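Long-range contacts in UDP-4-amino-4,6-dideoxy-N-acetyl-beta-L-altrosamine transaminase (Helicobacter pylori, PDB 2FNU), which transfers an amino group from L-glutamate to a UDP-linked 4-keto sugar, the second step in the biosynthesis of pseudaminic acid, which modifies flagellin: residues His157-Tyr163 and Asp279-Leu285; Ala257-Asp261 and Leu273-Leu277. The contacts are given in a common frame with arbitrary orientation. Residues are numbered along the deposited sequence.

Contact 1: residues His157-Tyr163 and Asp279-Leu285; sequences HALGSEY and DKSSNHL. With PMP (4'-deoxy-4'-aminopyridoxal-5'-phosphate), chain E.
Three direct hydrogen bonds fasten His157-Tyr163 to Asp279-Leu285, which run antiparallel with CA pairs His157-His284 (5.8 Å), Ser161-Ser281 (4.2 Å) and Glu162-Lys280 (5.4 Å). Ser282 OG (chi1 p) donates to His157 O (2.6 Å), Ser282 N to Ser161 OG (2.8 Å), and Glu162 N to Lys280 O (2.9 Å). Ser161 OG also bonds to Gly132 O. A type II turn, Ala158 to Ser161, closed by Ser161 N to Ala158 O (2.9 Å) with Gly160 at positive phi, connects the bonded His157 carbonyl to the bonded Ser161 and Glu162. In the other segment, Ser281 OG (chi1 t) accepts Asn283 N at 3.0 Å in an ST turn.

At the solvent end, one water bridges Glu162 OE1 and Asp279 OD1 (2.7 Å each) and accepts from Lys280 N (2.8 Å); Asp279 OD2 and OD1 also accept hydrogen bonds from Gln164 N and Asn165 N.

At the inner end, beside the PMP pocket of this DegT/DnrJ/EryC1-family aminotransferase, the loop before strand 286-290 backs the cofactor-binding loop after strand 150-154. His157 (m) presents a ring face to the edge of His284 (t), centroids 4.8 Å apart and planes at 61°. His284 touches Lys183, the cofactor-attachment lysine, unattached here. His157 NE2 hydrogen-bonds PMP O3 at 2.9 Å. With Ala131 holding ND1, the His157 carbonyl bond and the His284 contact probably help position this imidazole.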
loop_
_atom_site.group_PDB
_atom_site.type_symbol
_atom_site.label_atom_id
_atom_site.label_comp_id
_atom_site.label_asym_id
_atom_site.label_seq_id
_atom_site.Cartn_x
_atom_site.Cartn_y
_atom_site.Cartn_z
ATOM N N HIS B 157 4.042 -8.949 15.263
ATOM C CA HIS B 157 3.628 -8.644 16.638
ATOM C C HIS B 157 4.763 -8.199 17.543
ATOM O O HIS B 157 4.508 -7.812 18.695
ATOM C CB HIS B 157 3.047 -9.898 17.323
ATOM C CG HIS B 157 1.796 -10.421 16.693
ATOM N ND1 HIS B 157 1.043 -11.415 17.278
ATOM C CD2 HIS B 157 1.175 -10.110 15.529
ATOM C CE1 HIS B 157 0.004 -11.690 16.505
ATOM N NE2 HIS B 157 0.059 -10.913 15.436
ATOM N N ALA B 158 6.000 -8.299 17.058
ATOM C CA ALA B 158 7.122 -8.472 17.984
ATOM C C ALA B 158 8.175 -7.373 18.039
ATOM O O ALA B 158 9.280 -7.626 18.534
ATOM C CB ALA B 158 7.819 -9.825 17.732
ATOM N N LEU B 159 7.851 -6.166 17.571
ATOM C CA LEU B 159 8.840 -5.090 17.714
ATOM C C LEU B 159 9.146 -4.842 19.199
ATOM O O LEU B 159 8.252 -4.523 20.003
ATOM C CB LEU B 159 8.374 -3.812 17.032
ATOM C CG LEU B 159 9.453 -2.714 17.025
ATOM C CD1 LEU B 159 10.516 -2.973 15.983
ATOM C CD2 LEU B 159 8.780 -1.379 16.801
ATOM N N GLY B 160 10.421 -4.997 19.546
ATOM C CA GLY B 160 10.852 -4.834 20.930
ATOM C C GLY B 160 11.004 -6.146 21.684
ATOM O O GLY B 160 11.622 -6.192 22.754
ATOM N N SER B 161 10.428 -7.223 21.150
ATOM C CA SER B 161 10.610 -8.545 21.756
ATOM C C SER B 161 12.051 -9.008 21.645
ATOM O O SER B 161 12.777 -8.576 20.743
ATOM C CB SER B 161 9.696 -9.579 21.087
ATOM O OG SER B 161 8.336 -9.205 21.254
ATOM N N GLU B 162 12.438 -9.899 22.570
ATOM C CA GLU B 162 13.815 -10.416 22.651
ATOM C C GLU B 162 13.884 -11.942 22.650
ATOM O O GLU B 162 12.923 -12.644 23.002
ATOM C CB GLU B 162 14.500 -9.885 23.914
ATOM C CG GLU B 162 14.670 -8.369 23.864
ATOM C CD GLU B 162 15.335 -7.776 25.107
ATOM O OE1 GLU B 162 15.793 -8.526 26.008
ATOM O OE2 GLU B 162 15.377 -6.528 25.188
ATOM N N TYR B 163 15.051 -12.441 22.270
ATOM C CA TYR B 163 15.382 -13.850 22.407
ATOM C C TYR B 163 16.810 -13.847 22.935
ATOM O O TYR B 163 17.704 -13.245 22.330
ATOM C CB TYR B 163 15.299 -14.534 21.052
ATOM C CG TYR B 163 15.782 -15.969 21.069
ATOM C CD1 TYR B 163 17.105 -16.279 20.736
ATOM C CD2 TYR B 163 14.919 -17.012 21.398
ATOM C CE1 TYR B 163 17.559 -17.600 20.736
ATOM C CE2 TYR B 163 15.377 -18.350 21.407
ATOM C CZ TYR B 163 16.688 -18.616 21.069
ATOM O OH TYR B 163 17.151 -19.917 21.054
ATOM N N ASP B 279 11.822 -14.417 27.995
ATOM C CA ASP B 279 12.489 -13.211 27.513
ATOM C C ASP B 279 11.463 -12.098 27.461
ATOM O O ASP B 279 10.247 -12.351 27.527
ATOM C CB ASP B 279 13.068 -13.405 26.105
ATOM C CG ASP B 279 14.521 -13.882 26.120
ATOM O OD1 ASP B 279 15.442 -13.100 26.515
ATOM O OD2 ASP B 279 14.735 -15.025 25.686
ATOM N N LYS B 280 11.945 -10.867 27.352
ATOM C CA LYS B 280 11.054 -9.714 27.186
ATOM C C LYS B 280 10.227 -9.869 25.923
ATOM O O LYS B 280 10.749 -10.273 24.876
ATOM C CB LYS B 280 11.850 -8.431 27.072
ATOM C CG LYS B 280 12.450 -7.924 28.354
ATOM C CD LYS B 280 12.824 -6.450 28.137
ATOM C CE LYS B 280 13.861 -5.930 29.091
ATOM N NZ LYS B 280 14.176 -4.521 28.688
ATOM N N SER B 281 8.929 -9.574 26.030
ATOM C CA SER B 281 8.012 -9.616 24.887
ATOM C C SER B 281 7.402 -8.245 24.667
ATOM O O SER B 281 7.231 -7.466 25.619
ATOM C CB SER B 281 6.865 -10.610 25.143
ATOM O OG SER B 281 5.786 -10.448 24.209
ATOM N N SER B 282 7.043 -7.971 23.408
ATOM C CA SER B 282 6.344 -6.737 23.073
ATOM C C SER B 282 4.986 -6.664 23.783
ATOM O O SER B 282 4.415 -5.586 23.941
ATOM C CB SER B 282 6.112 -6.699 21.564
ATOM O OG SER B 282 5.192 -7.724 21.202
ATOM N N ASN B 283 4.442 -7.815 24.165
ATOM C CA ASN B 283 3.107 -7.883 24.771
ATOM C C ASN B 283 2.043 -7.308 23.847
ATOM O O ASN B 283 1.140 -6.601 24.288
ATOM C CB ASN B 283 3.053 -7.144 26.122
ATOM C CG ASN B 283 3.914 -7.803 27.179
ATOM O OD1 ASN B 283 4.780 -7.161 27.801
ATOM N ND2 ASN B 283 3.696 -9.086 27.385
ATOM N N HIS B 284 2.159 -7.602 22.548
ATOM C CA HIS B 284 1.111 -7.161 21.629
ATOM C C HIS B 284 -0.259 -7.688 22.044
ATOM O O HIS B 284 -1.262 -6.937 21.988
ATOM C CB HIS B 284 1.428 -7.544 20.174
ATOM C CG HIS B 284 0.295 -7.279 19.248
ATOM N ND1 HIS B 284 -0.337 -6.052 19.184
ATOM C CD2 HIS B 284 -0.355 -8.085 18.379
ATOM C CE1 HIS B 284 -1.331 -6.118 18.314
ATOM N NE2 HIS B 284 -1.365 -7.341 17.814
ATOM N N LEU B 285 -0.299 -8.974 22.414
ATOM C CA LEU B 285 -1.532 -9.606 22.920
ATOM C C LEU B 285 -1.335 -10.089 24.340
ATOM O O LEU B 285 -0.189 -10.355 24.756
ATOM C CB LEU B 285 -1.948 -10.818 22.080
ATOM C CG LEU B 285 -2.111 -10.649 20.569
ATOM C CD1 LEU B 285 -2.386 -11.993 19.857
ATOM C CD2 LEU B 285 -3.230 -9.664 20.262
HETATM N N1 PMP E . 1.198 -10.976 10.056
HETATM C C2 PMP E . 0.637 -11.005 11.307
HETATM C C2A PMP E . 1.129 -12.037 12.295
HETATM C C3 PMP E . -0.362 -10.077 11.632
HETATM O O3 PMP E . -0.912 -10.066 12.882
HETATM C C4 PMP E . -0.806 -9.134 10.676
HETATM C C4A PMP E . -1.942 -8.178 10.970
HETATM N N4A PMP E . -2.934 -8.751 11.854
HETATM C C5 PMP E . -0.170 -9.088 9.430
HETATM C C6 PMP E . 0.867 -9.982 9.171
HETATM C C5A PMP E . -0.562 -8.077 8.368
HETATM O O4P PMP E . -0.020 -6.831 8.767
HETATM P P PMP E . -0.652 -5.462 8.188
HETATM O O1P PMP E . -1.959 -5.267 8.918
HETATM O O2P PMP E . 0.328 -4.396 8.578
HETATM O O3P PMP E . -0.801 -5.575 6.695
HETATM O O HOH W 1 10.233 -13.057 23.269
HETATM O O HOH W 2 14.776 -10.625 27.455
HETATM O O HOH W 3 16.288 -5.039 26.945
#

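Contact 2: residues Ala257-Asp261 and Leu273-Leu277; sequences ALTYD and LHPLL
The segment Leu273-Leu277 packs against the alpha-helical segment Ala257-Asp261 as a short 3-10 turn (274-276). The contact joins the turn following strand 270-272 to helix 246-264, just before the chain returns to strand 286-290, away from the cofactor and substrate sites. CA atoms approach to 6.9 Å for Ala257 and His274 and to 6.8 Å for Asp261 and Pro275, so residues one helical turn apart meet successive residues of the turn. Leu273 points away from the helix, and its O accepts Leu276 N at 3.0 Å, which starts the 3-10 turn.

His274 contributes most of the surface that Leu273-Leu277 buries. With chi1 t and chi2 near 86°, its imidazole reaches across to the helix and lies under Ala257: CB sits 3.5 Å from the ring centroid and 7° off the ring normal, a CH-pi contact over the face. At the edge, Leu258, whose CB points away, uses its m,t rotamer to bring CD2 within 3.7 Å of His274 NE2, a nitrogen that makes a weak hydrogen bond to Glu254 one turn earlier in the helix.

Pro275 follows at the more exposed margin, its CD 3.5 Å from Asp261 OD1. That carboxylate oxygen is hydrogen-bonded to Tyr286 OH. Leu276 completes the turn, and Leu277 N bonds to His274 O at 3.2 Å before the chain becomes extended at Leu277.

On the same helix, Thr259 and Tyr260 pack on helix 355-370, Tyr260 also meeting Tyr286, while Ala257 and His274 touch Tyr286 of strand 286-290, and Leu273 pairs through its backbone with Pro287 of that strand.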
loop_
_atom_site.group_PDB
_atom_site.type_symbol
_atom_site.label_atom_id
_atom_site.label_comp_id
_atom_site.label_asym_id
_atom_site.label_seq_id
_atom_site.Cartn_x
_atom_site.Cartn_y
_atom_site.Cartn_z
ATOM N N ALA B 257 0.031 -6.549 31.794
ATOM C CA ALA B 257 0.093 -8.013 31.791
ATOM C C ALA B 257 0.363 -8.573 33.185
ATOM O O ALA B 257 -0.231 -9.575 33.598
ATOM C CB ALA B 257 1.162 -8.491 30.817
ATOM N N LEU B 258 1.268 -7.926 33.910
ATOM C CA LEU B 258 1.594 -8.385 35.262
ATOM C C LEU B 258 0.399 -8.251 36.199
ATOM O O LEU B 258 0.219 -9.081 37.110
ATOM C CB LEU B 258 2.808 -7.633 35.821
ATOM C CG LEU B 258 4.131 -7.990 35.140
ATOM C CD1 LEU B 258 5.195 -6.971 35.557
ATOM C CD2 LEU B 258 4.592 -9.437 35.419
ATOM N N THR B 259 -0.403 -7.199 36.005
ATOM C CA THR B 259 -1.618 -7.018 36.813
ATOM C C THR B 259 -2.619 -8.133 36.530
ATOM O O THR B 259 -3.159 -8.738 37.456
ATOM C CB THR B 259 -2.230 -5.635 36.567
ATOM O OG1 THR B 259 -1.305 -4.661 37.046
ATOM C CG2 THR B 259 -3.552 -5.465 37.312
ATOM N N TYR B 260 -2.872 -8.425 35.256
ATOM C CA TYR B 260 -3.687 -9.592 34.960
ATOM C C TYR B 260 -3.125 -10.860 35.618
ATOM O O TYR B 260 -3.878 -11.654 36.184
ATOM C CB TYR B 260 -3.700 -9.836 33.458
ATOM C CG TYR B 260 -4.631 -8.995 32.607
ATOM C CD1 TYR B 260 -6.006 -8.953 32.853
ATOM C CD2 TYR B 260 -4.148 -8.317 31.483
ATOM C CE1 TYR B 260 -6.870 -8.236 32.024
ATOM C CE2 TYR B 260 -5.009 -7.579 30.658
ATOM C CZ TYR B 260 -6.371 -7.557 30.931
ATOM O OH TYR B 260 -7.234 -6.867 30.102
ATOM N N ASP B 261 -1.809 -11.070 35.501
ATOM C CA ASP B 261 -1.173 -12.267 36.077
ATOM C C ASP B 261 -1.503 -12.366 37.570
ATOM O O ASP B 261 -1.863 -13.450 38.059
ATOM C CB ASP B 261 0.340 -12.230 35.914
ATOM C CG ASP B 261 0.804 -12.442 34.476
ATOM O OD1 ASP B 261 -0.004 -12.728 33.559
ATOM O OD2 ASP B 261 2.033 -12.326 34.281
ATOM N N LEU B 273 -0.827 -17.027 29.260
ATOM C CA LEU B 273 0.483 -17.380 28.716
ATOM C C LEU B 273 1.593 -16.488 29.268
ATOM O O LEU B 273 2.757 -16.892 29.291
ATOM C CB LEU B 273 0.472 -17.282 27.188
ATOM C CG LEU B 273 -0.365 -18.328 26.439
ATOM C CD1 LEU B 273 -0.198 -18.134 24.924
ATOM C CD2 LEU B 273 0.047 -19.747 26.837
ATOM N N HIS B 274 1.249 -15.281 29.717
ATOM C CA HIS B 274 2.288 -14.302 30.088
ATOM C C HIS B 274 3.286 -14.756 31.172
ATOM O O HIS B 274 4.479 -14.470 31.055
ATOM C CB HIS B 274 1.669 -12.919 30.372
ATOM C CG HIS B 274 2.660 -11.885 30.803
ATOM N ND1 HIS B 274 3.384 -11.107 29.922
ATOM C CD2 HIS B 274 3.062 -11.521 32.041
ATOM C CE1 HIS B 274 4.181 -10.298 30.605
ATOM N NE2 HIS B 274 3.997 -10.529 31.893
ATOM N N PRO B 275 2.813 -15.447 32.227
ATOM C CA PRO B 275 3.780 -15.903 33.243
ATOM C C PRO B 275 4.846 -16.876 32.746
ATOM O O PRO B 275 5.826 -17.113 33.474
ATOM C CB PRO B 275 2.895 -16.589 34.296
ATOM C CG PRO B 275 1.563 -15.915 34.141
ATOM C CD PRO B 275 1.426 -15.755 32.642
ATOM N N LEU B 276 4.667 -17.439 31.549
ATOM C CA LEU B 276 5.595 -18.443 31.040
ATOM C C LEU B 276 6.741 -17.854 30.216
ATOM O O LEU B 276 7.626 -18.589 29.764
ATOM C CB LEU B 276 4.833 -19.483 30.220
ATOM C CG LEU B 276 3.647 -20.110 30.966
ATOM C CD1 LEU B 276 2.867 -21.020 30.013
ATOM C CD2 LEU B 276 4.074 -20.865 32.249
ATOM N N LEU B 277 6.731 -16.538 30.011
ATOM C CA LEU B 277 7.775 -15.899 29.196
ATOM C C LEU B 277 9.154 -16.075 29.821
ATOM O O LEU B 277 9.302 -15.986 31.043
ATOM C CB LEU B 277 7.495 -14.410 29.039
ATOM C CG LEU B 277 6.310 -13.969 28.182
ATOM C CD1 LEU B 277 6.185 -12.462 28.285
ATOM C CD2 LEU B 277 6.515 -14.386 26.745
#

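How the contacts relate
Contact 1 is largely buried, its His157 end beside the cofactor, whereas contact 2 lies farther from the centre of the chain, partly buried and away from the cofactor and substrate sites; their centres are 13 Å apart. Contact 2 is nested within the chain loop that contact 1 closes, and the link between strands 270-272 and 286-290 supplies a segment to each. Asn283 of contact 1 packs against His274 of contact 2, and Arg253 and Met250 tie helix 246-264 to contact 1 as well. Direct and water-mediated hydrogen bonds dominate contact 1, whereas contact 2 rests on van der Waals and CH-pi packing. Histidine rings serve both: His157, faced by His284, binds PMP, while His274 receives a methyl group.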